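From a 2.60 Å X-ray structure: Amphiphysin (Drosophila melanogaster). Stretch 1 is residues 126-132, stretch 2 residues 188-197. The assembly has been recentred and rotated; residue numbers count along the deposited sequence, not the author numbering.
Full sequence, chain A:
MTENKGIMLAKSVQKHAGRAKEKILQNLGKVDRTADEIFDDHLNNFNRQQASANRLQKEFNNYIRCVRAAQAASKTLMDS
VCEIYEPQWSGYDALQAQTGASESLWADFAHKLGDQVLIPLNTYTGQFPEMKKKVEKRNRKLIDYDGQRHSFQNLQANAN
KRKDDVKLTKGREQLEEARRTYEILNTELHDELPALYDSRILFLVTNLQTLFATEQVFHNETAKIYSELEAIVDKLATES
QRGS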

# COMPACT_ATOMS: atom_id res chain seq x y z
N GLY A 126 18.64 16.96 -7.08
CA GLY A 126 19.70 16.76 -8.05
C GLY A 126 20.66 17.92 -8.14
O GLY A 126 21.78 17.79 -8.67
N GLN A 127 20.26 19.07 -7.61
CA GLN A 127 21.15 20.22 -7.64
C GLN A 127 22.26 20.12 -6.61
O GLN A 127 23.27 20.80 -6.74
N PHE A 128 22.11 19.23 -5.63
CA PHE A 128 23.13 19.05 -4.59
C PHE A 128 24.47 18.40 -5.01
O PHE A 128 25.52 18.90 -4.62
N PRO A 129 24.45 17.28 -5.74
CA PRO A 129 25.71 16.70 -6.24
C PRO A 129 26.59 17.63 -7.10
O PRO A 129 27.80 17.52 -7.00
N GLU A 130 26.00 18.53 -7.88
CA GLU A 130 26.77 19.46 -8.73
C GLU A 130 27.36 20.65 -7.92
O GLU A 130 28.36 21.26 -8.29
N MSE A 131 26.71 20.95 -6.81
CA MSE A 131 27.16 21.92 -5.82
C MSE A 131 28.28 21.33 -5.03
O MSE A 131 29.26 21.99 -4.78
N LYS A 132 28.16 20.06 -4.64
CA LYS A 132 29.24 19.36 -3.92
C LYS A 132 30.48 19.31 -4.82
O LYS A 132 31.58 19.54 -4.37
N GLU A 188 31.94 32.99 -5.14
CA GLU A 188 30.71 32.44 -5.69
C GLU A 188 30.04 31.50 -4.69
O GLU A 188 28.82 31.50 -4.56
N LEU A 189 30.83 30.71 -3.98
CA LEU A 189 30.29 29.78 -3.01
C LEU A 189 29.78 30.48 -1.74
O LEU A 189 28.83 30.01 -1.07
N HIS A 190 30.39 31.61 -1.39
CA HIS A 190 29.97 32.37 -0.22
C HIS A 190 28.57 32.96 -0.40
O HIS A 190 27.88 33.18 0.57
N ASP A 191 28.18 33.21 -1.65
CA ASP A 191 26.82 33.61 -2.00
C ASP A 191 25.93 32.43 -2.38
O ASP A 191 24.76 32.36 -1.99
N GLU A 192 26.47 31.49 -3.14
CA GLU A 192 25.64 30.45 -3.72
C GLU A 192 25.12 29.47 -2.66
O GLU A 192 23.97 29.04 -2.72
N LEU A 193 25.97 29.12 -1.71
CA LEU A 193 25.63 28.14 -0.69
C LEU A 193 24.48 28.58 0.20
O LEU A 193 23.52 27.85 0.32
N PRO A 194 24.58 29.72 0.88
CA PRO A 194 23.45 30.22 1.69
C PRO A 194 22.18 30.49 0.89
O PRO A 194 21.10 30.32 1.41
N ALA A 195 22.34 30.96 -0.34
CA ALA A 195 21.24 31.13 -1.26
C ALA A 195 20.46 29.83 -1.40
O ALA A 195 19.25 29.86 -1.31
N LEU A 196 21.17 28.72 -1.61
CA LEU A 196 20.58 27.38 -1.76
C LEU A 196 19.95 26.89 -0.48
O LEU A 196 18.91 26.23 -0.50
N TYR A 197 20.60 27.18 0.63
CA TYR A 197 20.09 26.84 1.94
C TYR A 197 18.76 27.51 2.21
O TYR A 197 17.88 26.92 2.82

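A single selenomethionine, Met131, carries most of its helix's share of this contact: its side chain lies as a knob in a hole formed by Leu189, Glu192, Leu193 and Leu196 of the other helix. The two helices run nearly antiparallel, at 160°, and their axes come no closer than 12.1 Å. Across this gap the contact is made by the side chains of Met131, Leu196 and their neighbours, and together they bury a modest 305 Å².

Met131 points toward the second helix and is well suited to the task, because its unbranched, flexible chain can bend to follow the walls of the hole. With chi1 t, chi2 p and chi3 p, it extends from the backbone and then turns. CG lies 3.9 Å from Leu193 CD2 and equally 3.9 Å from Leu196 CD2, while farther out SE packs 3.9 Å from Leu189 CD1. The terminal CE comes 3.8 Å from Glu192 OE1, a van der Waals approach to a carboxylate oxygen. Glu192 also points toward the first helix, with chi1 m and chi2 t; its CB, 4.1 Å from Met131 CE, helps to line the hole, and both carboxylate oxygens find hydrogen-bonding partners elsewhere in the structure.

Leu196 is the main contributor from the second helix. It points toward the first helix in the t, p rotamer, and its forked end meets several neighbours. Besides touching Met131, CD2 lies 4.1 Å from CE2 of Phe128, approaching the ring obliquely. CD1 is 3.5 Å from NE2 of Gln127, a contact between a methyl and an amide in which no hydrogen bond is possible. Gln127 points toward the second helix with chi1 p and chi2 t; its CG also comes within 4.1 Å of Leu196 CD1, and the residue stays partly exposed at the edge of the contact.

The buried residues Phe128, Leu189 and Leu193 start sideways from their backbones, but their ends swing nearer the opposing helix. Phe128, with chi1 m, thereby brings a broad apolar ring to Leu196. Leu193 adopts the common m, t rotamer, whereas Leu189 has chi angles of -91° and -2°, outside the usual wells, with CD1 against the selenium.

No hydrogen bond joins the two stretches; the contact rests mainly on apolar packing, with Gln127 and Glu192 adding van der Waals touches. Lys132 and Tyr197 direct their CA-to-CB bonds away from it, and the Tyr197 hydroxyl is hydrogen-bonded elsewhere in the structure. Glu130 and Asp191, both exposed, also stay clear, leaving their charged groups outside the apolar contact.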

# COMPACT_ATOMS: atom_id res chain seq x y z
CB GLN A 127 20.38 21.54 -7.54
CG GLN A 127 19.77 21.82 -6.20
CD GLN A 127 18.59 22.77 -6.29
OE1 GLN A 127 18.40 23.45 -7.28
NE2 GLN A 127 17.79 22.81 -5.24
CB PHE A 128 22.54 18.32 -3.37
CG PHE A 128 21.49 19.11 -2.67
CD1 PHE A 128 20.15 18.88 -2.93
CD2 PHE A 128 21.83 20.11 -1.79
CE1 PHE A 128 19.17 19.61 -2.31
CE2 PHE A 128 20.85 20.85 -1.15
CZ PHE A 128 19.51 20.60 -1.42
CB PRO A 129 25.25 15.46 -7.04
CG PRO A 129 23.83 15.62 -7.23
CD PRO A 129 23.31 16.42 -6.06
CB GLU A 130 25.86 19.95 -9.88
CG GLU A 130 26.50 20.79 -10.99
CD GLU A 130 25.48 21.22 -12.06
OE1 GLU A 130 24.47 21.90 -11.72
OE2 GLU A 130 25.66 20.85 -13.25
CB MSE A 131 26.00 22.26 -4.88
CG MSE A 131 26.26 23.44 -3.92
SE MSE A 131 26.89 25.23 -4.78
CE MSE A 131 25.27 25.84 -5.45
CB LYS A 132 28.77 17.94 -3.52
CG LYS A 132 29.74 17.11 -2.69
CD LYS A 132 29.06 15.89 -2.06
CE LYS A 132 29.92 15.22 -0.96
NZ LYS A 132 29.36 13.91 -0.48
CB GLU A 188 30.98 31.69 -6.99
CG GLU A 188 30.95 32.57 -8.22
CD GLU A 188 31.45 31.86 -9.47
OE1 GLU A 188 31.36 30.60 -9.52
OE2 GLU A 188 31.93 32.55 -10.41
CB LEU A 189 31.33 28.70 -2.67
CG LEU A 189 31.33 27.38 -3.50
CD1 LEU A 189 30.23 27.28 -4.58
CD2 LEU A 189 32.67 27.14 -4.12
CB HIS A 190 31.00 33.44 0.12
CG HIS A 190 31.96 33.02 1.16
ND1 HIS A 190 31.58 32.82 2.47
CD2 HIS A 190 33.27 32.69 1.10
CE1 HIS A 190 32.63 32.42 3.17
NE2 HIS A 190 33.66 32.32 2.35
CB ASP A 191 26.82 34.55 -3.21
CG ASP A 191 27.48 35.92 -2.93
OD1 ASP A 191 27.68 36.31 -1.75
OD2 ASP A 191 27.83 36.65 -3.87
CB GLU A 192 26.35 29.71 -4.86
CG GLU A 192 26.24 30.41 -6.21
CD GLU A 192 27.13 29.79 -7.27
OE1 GLU A 192 27.25 28.54 -7.33
OE2 GLU A 192 27.72 30.55 -8.06
CB LEU A 193 26.85 27.76 0.16
CG LEU A 193 27.89 26.90 -0.56
CD1 LEU A 193 29.22 26.93 0.17
CD2 LEU A 193 27.38 25.46 -0.74
CB PRO A 194 23.98 31.54 2.28
CG PRO A 194 25.14 31.88 1.47
CD PRO A 194 25.75 30.61 0.99
CB ALA A 195 21.77 31.59 -2.64
CB LEU A 196 21.65 26.36 -2.22
CG LEU A 196 21.34 24.84 -2.33
CD1 LEU A 196 20.09 24.51 -3.16
CD2 LEU A 196 22.54 24.11 -2.92
CB TYR A 197 21.11 27.22 3.02
CG TYR A 197 20.79 26.62 4.35
CD1 TYR A 197 20.70 25.24 4.51
CD2 TYR A 197 20.54 27.43 5.46
CE1 TYR A 197 20.37 24.66 5.73
CE2 TYR A 197 20.22 26.86 6.70
CZ TYR A 197 20.14 25.47 6.82
OH TYR A 197 19.82 24.90 8.03